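Local coordinates for bifunctional protein PutA (Bdellovibrio bacteriovorus, PDB 5UR2), which oxidises proline to glutamate in two steps, through a flavin-dependent proline dehydrogenase and an NAD-dependent L-glutamate gamma-semialdehyde dehydrogenase carried on one chain, at the interface of chains A and B. Coordinates in Å, arbitrary orientation; residue numbers count along the deposited sequence, not the author numbering. Chains: chain A/B, Bifunctional protein PutA.

The three contacts sample a two-fold symmetric interface in which strands 623-631 and 965-973 of each chain reach the aldehyde dehydrogenase region of the other. Contact 1 takes both strands from chain A, contact 2 strand 965-973 of chain B, and contact 3 both strands of chain B. Contacts 2 and 3 share B:Cys969, and their C-alpha centres lie about 12 Å apart. Contact 1 is about 39 Å from contact 2 and 28 Å from contact 3, centre to centre. The centre of contact 3 lies about 12 Å from A:Glu746, a predicted active-site residue; the structure alone does not show whether dimerisation affects catalysis.

Contact 1: the interface of chains A and B. Residues chain A 617-618, 623, 625, 969, 971; chain B 931, 940-942.
Two polar groups of chain B grip the carboxylate of A:Glu623, one at each oxygen. OE1 of A:Glu623 accepts from the imidazole NE2 of B:His941 at 2.8 Å, with 161° at the hydrogen and in the ring plane. OE2 of A:Glu623 takes NH1 of B:Arg931 at 3.0 Å, a hydrogen bond and salt bridge in the guanidinium plane. Both donors arrive on the syn side, tilted out of the carboxylate plane by nearly 30°, which should restrict its rotation. An extended side chain, with CG anti to the backbone N (chi1 -175°), carries the A:Glu623 carboxylate across.

The hydroxyl OG of A:Ser625 donates to the backbone O of B:Arg940 at 2.7 Å, nearly along the C=O axis, and also pairs with OG1 of A:Thr971 at 2.8 Å.

Among apolar contacts, CG2 of A:Thr971 meets CD2 of B:His941 at 3.6 Å, the side chains crossing at about a right angle. CB of the preceding residue, B:Arg940, backs the imidazole from within chain B, over the ring centre. SG of A:Cys969 packs against the ring CD of B:Pro942. Together these contacts fasten B:Arg931 and segment 940-942 of chain B to strands 623-631 and 965-973 of chain A, helping to hold the dimer.

Contact 2: the interface of chains A and B. Residues chain A 927-929, 931, 941; chain B 969-973.
Strand 926-929 of chain A runs parallel to strand 965-973 of chain B, A:Leu927 bridging B:Val970, A:Tyr928 B:Thr971 and A:Val929 B:Glu972. The backbone hydrogen bonds that show this alternate in donor between the chains: A:Leu927 N gives to B:Cys969 O, B:Thr971 N to A:Leu927 O at 2.7 Å, A:Val929 N to B:Thr971 O, and B:Asn973 N to A:Val929 O.

Paired side chains lie alongside one another and point the same way. CD2 of A:Leu927 rests against CG1 of B:Val970, while CB of A:Val929 meets the CG methylene of B:Glu972 at 3.8 Å. CD1 at the rim of the A:Tyr928 ring touches CB of B:Thr971 at 3.7 Å. With its hydroxyl anti to the carbonyl carbon (chi1 -58°), B:Thr971 pairs through OG1 with a water 3.0 Å away. That water sits over the rim of the A:Tyr928 face and also reaches the backbone O of A:Leu927 at 3.3 Å, linking the chains. CE1 of this tyrosine in turn lies 3.6 Å above the guanidinium plane of A:Arg931, near its centre.

The contact thus extends a sheet across the subunit boundary: the strand of chain B joins strand 926-929 of the aldehyde dehydrogenase region of chain A.

Contact 3: the interface of chains A and B. Residues chain A 925, 942, 954, 958-959; chain B 627, 629, 967-969.
Strands 623-631 and 965-973 of chain B present B:Tyr627, B:Tyr629 and B:Pro967 to loop residues of the aldehyde dehydrogenase region of chain A. The aromatic ring of B:Tyr627 is flanked by several groups. CD of A:Pro958 lies over its face, 3.9 Å from the centroid, a CH-pi contact. At the CE1 edge, CB of A:Pro942 approaches from slightly to the A:Pro958 side of the ring plane. CG of A:Lys954 meets CE1 of B:Tyr627 from slightly to the other side, at 3.7 Å, the lysine chain sliding past in the opposite direction. With CG anti to the backbone N (chi1 -168°), the B:Tyr627 side chain reaches these partners. CB of A:Lys954 also packs on CG of B:Pro967.

Beyond the aliphatic stretch, NZ of A:Lys954 donates to A:Pro942 O at 2.7 Å and to A:Gly925 O, from above both carbonyl planes. A:Gly925 O also accepts from B:Cys969 N at 2.8 Å, so the lysine probably helps to position a carbonyl used across the interface. A water joins the hydroxyl of B:Tyr627 to A:Lys954 O and A:Asp959 N.

Both tyrosine hydroxyls donate to one carboxylate oxygen, A:Asp959 OD2: B:Tyr629 OH meets its syn lone pair at 2.7 Å, whereas B:Tyr627 OH, 2.6 Å away, comes from 48° above the carboxylate plane.

Contact 1: the interface of chains A and B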
loop_
_atom_site.group_PDB
_atom_site.type_symbol
_atom_site.label_atom_id
_atom_site.label_comp_id
_atom_site.label_asym_id
_atom_site.label_seq_id
_atom_site.Cartn_x
_atom_site.Cartn_y
_atom_site.Cartn_z
ATOM N N VAL A 617 10.292 -7.957 3.569
ATOM C CA VAL A 617 10.984 -7.000 2.711
ATOM C C VAL A 617 12.388 -7.503 2.418
ATOM O O VAL A 617 12.976 -8.257 3.196
ATOM C CB VAL A 617 11.023 -5.577 3.318
ATOM C CG1 VAL A 617 9.638 -4.948 3.285
ATOM C CG2 VAL A 617 11.575 -5.609 4.747
ATOM N N GLY A 618 12.927 -7.079 1.279
ATOM C CA GLY A 618 14.242 -7.524 0.857
ATOM C C GLY A 618 14.220 -8.928 0.272
ATOM O O GLY A 618 14.484 -9.119 -0.918
ATOM N N GLU A 623 18.665 -13.855 6.089
ATOM C CA GLU A 623 18.254 -12.709 6.890
ATOM C C GLU A 623 16.759 -12.489 6.698
ATOM O O GLU A 623 16.308 -12.218 5.584
ATOM C CB GLU A 623 19.049 -11.453 6.514
ATOM C CG GLU A 623 18.728 -10.281 7.416
ATOM C CD GLU A 623 19.569 -9.046 7.141
ATOM O OE1 GLU A 623 19.107 -8.204 6.338
ATOM O OE2 GLU A 623 20.684 -8.918 7.733
ATOM N N SER A 625 13.637 -10.155 7.343
ATOM C CA SER A 625 13.361 -8.748 7.595
ATOM C C SER A 625 11.897 -8.479 7.293
ATOM O O SER A 625 11.416 -8.820 6.207
ATOM C CB SER A 625 14.255 -7.863 6.729
ATOM O OG SER A 625 14.365 -6.595 7.293
ATOM N N CYS A 969 10.682 -2.015 11.640
ATOM C CA CYS A 969 11.342 -3.069 10.897
ATOM C C CYS A 969 12.037 -3.993 11.880
ATOM O O CYS A 969 12.785 -3.530 12.748
ATOM C CB CYS A 969 12.352 -2.490 9.897
ATOM S SG CYS A 969 13.066 -3.743 8.788
ATOM N N THR A 971 14.609 -7.174 11.803
ATOM C CA THR A 971 15.569 -7.823 10.917
ATOM C C THR A 971 16.329 -8.865 11.728
ATOM O O THR A 971 16.972 -8.525 12.726
ATOM C CB THR A 971 16.525 -6.791 10.309
ATOM O OG1 THR A 971 15.773 -5.827 9.564
ATOM C CG2 THR A 971 17.575 -7.452 9.399
ATOM N N ARG B 931 22.879 -9.592 14.688
ATOM C CA ARG B 931 23.765 -8.871 13.778
ATOM C C ARG B 931 23.916 -7.439 14.281
ATOM O O ARG B 931 23.242 -7.026 15.220
ATOM C CB ARG B 931 23.235 -8.905 12.347
ATOM C CG ARG B 931 21.760 -8.523 12.211
ATOM C CD ARG B 931 21.518 -7.880 10.850
ATOM N NE ARG B 931 22.081 -6.538 10.816
ATOM C CZ ARG B 931 22.203 -5.782 9.729
ATOM N NH1 ARG B 931 21.810 -6.236 8.545
ATOM N NH2 ARG B 931 22.742 -4.569 9.829
ATOM N N ARG B 940 15.608 -3.402 2.131
ATOM C CA ARG B 940 15.906 -4.463 3.094
ATOM C C ARG B 940 15.585 -4.052 4.528
ATOM O O ARG B 940 15.074 -4.868 5.303
ATOM C CB ARG B 940 17.375 -4.874 2.994
ATOM C CG ARG B 940 17.813 -5.326 1.625
ATOM C CD ARG B 940 19.191 -5.937 1.676
ATOM N NE ARG B 940 19.692 -6.139 0.332
ATOM C CZ ARG B 940 20.853 -6.718 0.030
ATOM N NH1 ARG B 940 21.667 -7.166 0.984
ATOM N NH2 ARG B 940 21.202 -6.839 -1.240
ATOM N N HIS B 941 15.918 -2.820 4.925
ATOM C CA HIS B 941 15.726 -2.365 6.308
ATOM C C HIS B 941 15.213 -0.926 6.316
ATOM O O HIS B 941 15.950 0.012 6.652
ATOM C CB HIS B 941 17.032 -2.465 7.108
ATOM C CG HIS B 941 17.932 -3.568 6.662
ATOM N ND1 HIS B 941 19.023 -3.350 5.851
ATOM C CD2 HIS B 941 17.932 -4.892 6.948
ATOM C CE1 HIS B 941 19.640 -4.499 5.630
ATOM N NE2 HIS B 941 18.997 -5.452 6.284
ATOM N N PRO B 942 13.943 -0.718 5.975
ATOM C CA PRO B 942 13.404 0.649 5.962
ATOM C C PRO B 942 13.669 1.324 7.301
ATOM O O PRO B 942 13.421 0.752 8.367
ATOM C CB PRO B 942 11.910 0.431 5.704
ATOM C CG PRO B 942 11.860 -0.866 4.947
ATOM C CD PRO B 942 12.908 -1.716 5.636
#

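Contact 2: the interface of chains A and B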
loop_
_atom_site.group_PDB
_atom_site.type_symbol
_atom_site.label_atom_id
_atom_site.label_comp_id
_atom_site.label_asym_id
_atom_site.label_seq_id
_atom_site.Cartn_x
_atom_site.Cartn_y
_atom_site.Cartn_z
ATOM N N LEU A 927 -12.756 15.208 -6.086
ATOM C CA LEU A 927 -13.222 15.767 -7.346
ATOM C C LEU A 927 -14.353 14.899 -7.875
ATOM O O LEU A 927 -14.214 13.672 -7.923
ATOM C CB LEU A 927 -12.076 15.833 -8.354
ATOM C CG LEU A 927 -12.242 16.603 -9.658
ATOM C CD1 LEU A 927 -10.924 17.284 -10.030
ATOM C CD2 LEU A 927 -12.583 15.611 -10.737
ATOM N N TYR A 928 -15.463 15.541 -8.276
ATOM C CA TYR A 928 -16.653 14.868 -8.792
ATOM C C TYR A 928 -16.971 15.372 -10.192
ATOM O O TYR A 928 -16.886 16.572 -10.467
ATOM C CB TYR A 928 -17.873 15.101 -7.878
ATOM C CG TYR A 928 -17.666 14.543 -6.493
ATOM C CD1 TYR A 928 -17.972 13.212 -6.200
ATOM C CD2 TYR A 928 -17.093 15.324 -5.494
ATOM C CE1 TYR A 928 -17.750 12.702 -4.944
ATOM C CE2 TYR A 928 -16.864 14.810 -4.223
ATOM C CZ TYR A 928 -17.188 13.506 -3.955
ATOM O OH TYR A 928 -16.966 13.006 -2.694
ATOM N N VAL A 929 -17.355 14.457 -11.077
ATOM C CA VAL A 929 -17.770 14.795 -12.437
ATOM C C VAL A 929 -19.225 14.357 -12.607
ATOM O O VAL A 929 -19.542 13.166 -12.479
ATOM C CB VAL A 929 -16.876 14.132 -13.499
ATOM C CG1 VAL A 929 -17.378 14.489 -14.903
ATOM C CG2 VAL A 929 -15.408 14.537 -13.322
ATOM N N ARG A 931 -22.004 14.811 -10.890
ATOM C CA ARG A 931 -22.856 14.499 -9.750
ATOM C C ARG A 931 -22.518 15.508 -8.665
ATOM O O ARG A 931 -21.533 16.238 -8.770
ATOM C CB ARG A 931 -22.650 13.059 -9.245
ATOM C CG ARG A 931 -21.172 12.696 -9.035
ATOM C CD ARG A 931 -21.003 11.673 -7.929
ATOM N NE ARG A 931 -21.213 12.304 -6.634
ATOM C CZ ARG A 931 -21.300 11.645 -5.485
ATOM N NH1 ARG A 931 -21.216 10.316 -5.457
ATOM N NH2 ARG A 931 -21.464 12.313 -4.359
ATOM N N HIS A 941 -15.361 6.881 -1.721
ATOM C CA HIS A 941 -14.840 8.235 -1.916
ATOM C C HIS A 941 -14.021 8.660 -0.703
ATOM O O HIS A 941 -14.460 9.499 0.085
ATOM C CB HIS A 941 -15.977 9.245 -2.150
ATOM C CG HIS A 941 -17.192 8.693 -2.843
ATOM N ND1 HIS A 941 -18.372 8.420 -2.181
ATOM C CD2 HIS A 941 -17.420 8.399 -4.152
ATOM C CE1 HIS A 941 -19.274 7.980 -3.047
ATOM N NE2 HIS A 941 -18.720 7.952 -4.248
ATOM N N CYS B 969 -9.058 11.744 -4.578
ATOM C CA CYS B 969 -10.083 10.873 -5.139
ATOM C C CYS B 969 -10.779 11.602 -6.286
ATOM O O CYS B 969 -11.115 12.788 -6.158
ATOM C CB CYS B 969 -11.113 10.456 -4.076
ATOM S SG CYS B 969 -12.301 9.226 -4.684
ATOM N N VAL B 970 -10.945 10.911 -7.413
ATOM C CA VAL B 970 -11.670 11.416 -8.581
ATOM C C VAL B 970 -12.873 10.506 -8.806
ATOM O O VAL B 970 -12.721 9.292 -8.991
ATOM C CB VAL B 970 -10.785 11.462 -9.844
ATOM C CG1 VAL B 970 -11.611 11.900 -11.040
ATOM C CG2 VAL B 970 -9.580 12.403 -9.655
ATOM N N THR B 971 -14.064 11.084 -8.794
ATOM C CA THR B 971 -15.290 10.313 -8.881
ATOM C C THR B 971 -16.086 10.847 -10.056
ATOM O O THR B 971 -16.323 12.054 -10.145
ATOM C CB THR B 971 -16.075 10.395 -7.561
ATOM O OG1 THR B 971 -15.250 9.904 -6.499
ATOM C CG2 THR B 971 -17.356 9.582 -7.607
ATOM N N GLU B 972 -16.446 9.961 -10.984
ATOM C CA GLU B 972 -17.167 10.353 -12.191
ATOM C C GLU B 972 -18.429 9.508 -12.373
ATOM O O GLU B 972 -18.362 8.278 -12.497
ATOM C CB GLU B 972 -16.256 10.256 -13.416
ATOM C CG GLU B 972 -16.972 10.529 -14.734
ATOM C CD GLU B 972 -16.015 10.610 -15.931
ATOM O OE1 GLU B 972 -14.814 10.269 -15.792
ATOM O OE2 GLU B 972 -16.482 10.999 -17.015
ATOM N N ASN B 973 -19.574 10.178 -12.406
ATOM C CA ASN B 973 -20.830 9.546 -12.779
ATOM C C ASN B 973 -20.797 9.227 -14.270
ATOM O O ASN B 973 -20.634 10.132 -15.095
ATOM C CB ASN B 973 -21.988 10.487 -12.443
ATOM C CG ASN B 973 -23.339 9.969 -12.917
ATOM O OD1 ASN B 973 -23.480 8.814 -13.296
ATOM N ND2 ASN B 973 -24.353 10.825 -12.845
HETATM O O HOH W 1 -14.204 12.224 -4.980
#

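Contact 3: the interface of chains A and B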
loop_
_atom_site.group_PDB
_atom_site.type_symbol
_atom_site.label_atom_id
_atom_site.label_comp_id
_atom_site.label_asym_id
_atom_site.label_seq_id
_atom_site.Cartn_x
_atom_site.Cartn_y
_atom_site.Cartn_z
ATOM N N GLY A 925 -9.206 17.701 -3.008
ATOM C CA GLY A 925 -8.953 16.326 -2.612
ATOM C C GLY A 925 -10.028 15.349 -3.049
ATOM O O GLY A 925 -9.740 14.165 -3.266
ATOM N N PRO A 942 -12.808 8.126 -0.541
ATOM C CA PRO A 942 -11.991 8.520 0.615
ATOM C C PRO A 942 -11.878 10.038 0.717
ATOM O O PRO A 942 -11.608 10.733 -0.269
ATOM C CB PRO A 942 -10.640 7.858 0.332
ATOM C CG PRO A 942 -11.016 6.635 -0.494
ATOM C CD PRO A 942 -12.105 7.149 -1.399
ATOM N N LYS A 954 -7.380 11.476 5.291
ATOM C CA LYS A 954 -8.064 10.943 4.120
ATOM C C LYS A 954 -8.881 9.751 4.599
ATOM O O LYS A 954 -8.469 8.600 4.422
ATOM C CB LYS A 954 -7.065 10.561 3.014
ATOM C CG LYS A 954 -7.719 10.334 1.640
ATOM C CD LYS A 954 -8.501 11.572 1.205
ATOM C CE LYS A 954 -8.596 11.660 -0.314
ATOM N NZ LYS A 954 -9.667 12.632 -0.698
ATOM N N PRO A 958 -7.304 3.824 2.062
ATOM C CA PRO A 958 -6.278 2.860 2.483
ATOM C C PRO A 958 -5.057 3.473 3.151
ATOM O O PRO A 958 -4.159 2.721 3.543
ATOM C CB PRO A 958 -5.880 2.175 1.162
ATOM C CG PRO A 958 -6.106 3.227 0.123
ATOM C CD PRO A 958 -7.324 4.016 0.605
ATOM N N ASP A 959 -4.983 4.797 3.317
ATOM C CA ASP A 959 -3.864 5.381 4.039
ATOM C C ASP A 959 -4.223 5.817 5.455
ATOM O O ASP A 959 -3.311 6.082 6.249
ATOM C CB ASP A 959 -3.300 6.589 3.272
ATOM C CG ASP A 959 -2.698 6.199 1.926
ATOM O OD1 ASP A 959 -2.144 5.077 1.825
ATOM O OD2 ASP A 959 -2.790 7.014 0.975
ATOM N N TYR B 627 -8.536 6.416 -6.487
ATOM C CA TYR B 627 -7.656 6.982 -5.476
ATOM C C TYR B 627 -6.297 7.217 -6.123
ATOM O O TYR B 627 -5.739 6.307 -6.757
ATOM C CB TYR B 627 -7.566 6.024 -4.282
ATOM C CG TYR B 627 -6.925 6.532 -3.005
ATOM C CD1 TYR B 627 -7.660 7.279 -2.082
ATOM C CD2 TYR B 627 -5.617 6.196 -2.677
ATOM C CE1 TYR B 627 -7.095 7.708 -0.899
ATOM C CE2 TYR B 627 -5.041 6.622 -1.490
ATOM C CZ TYR B 627 -5.789 7.370 -0.605
ATOM O OH TYR B 627 -5.231 7.795 0.579
ATOM N N TYR B 629 -2.499 9.999 -6.201
ATOM C CA TYR B 629 -1.601 10.869 -5.455
ATOM C C TYR B 629 -1.248 12.094 -6.292
ATOM O O TYR B 629 -1.112 12.001 -7.519
ATOM C CB TYR B 629 -0.326 10.130 -5.027
ATOM C CG TYR B 629 -0.651 9.072 -4.013
ATOM C CD1 TYR B 629 -0.791 9.391 -2.667
ATOM C CD2 TYR B 629 -0.893 7.769 -4.411
ATOM C CE1 TYR B 629 -1.132 8.416 -1.735
ATOM C CE2 TYR B 629 -1.236 6.795 -3.494
ATOM C CZ TYR B 629 -1.348 7.122 -2.167
ATOM O OH TYR B 629 -1.686 6.139 -1.281
ATOM N N PRO B 967 -2.957 12.459 -0.981
ATOM C CA PRO B 967 -3.937 11.540 -1.566
ATOM C C PRO B 967 -5.118 12.322 -2.111
ATOM O O PRO B 967 -5.488 13.372 -1.576
ATOM C CB PRO B 967 -4.366 10.682 -0.372
ATOM C CG PRO B 967 -4.281 11.682 0.805
ATOM C CD PRO B 967 -3.081 12.555 0.495
ATOM N N ALA B 968 -5.714 11.802 -3.179
ATOM C CA ALA B 968 -6.893 12.426 -3.754
ATOM C C ALA B 968 -7.806 11.355 -4.344
ATOM O O ALA B 968 -7.390 10.224 -4.599
ATOM C CB ALA B 968 -6.514 13.460 -4.824
ATOM N N CYS B 969 -9.058 11.744 -4.578
ATOM C CA CYS B 969 -10.083 10.873 -5.139
ATOM C C CYS B 969 -10.779 11.602 -6.286
ATOM O O CYS B 969 -11.115 12.788 -6.158
ATOM C CB CYS B 969 -11.113 10.456 -4.076
ATOM S SG CYS B 969 -12.301 9.226 -4.684
HETATM O O HOH W 2 -6.853 7.075 2.911
#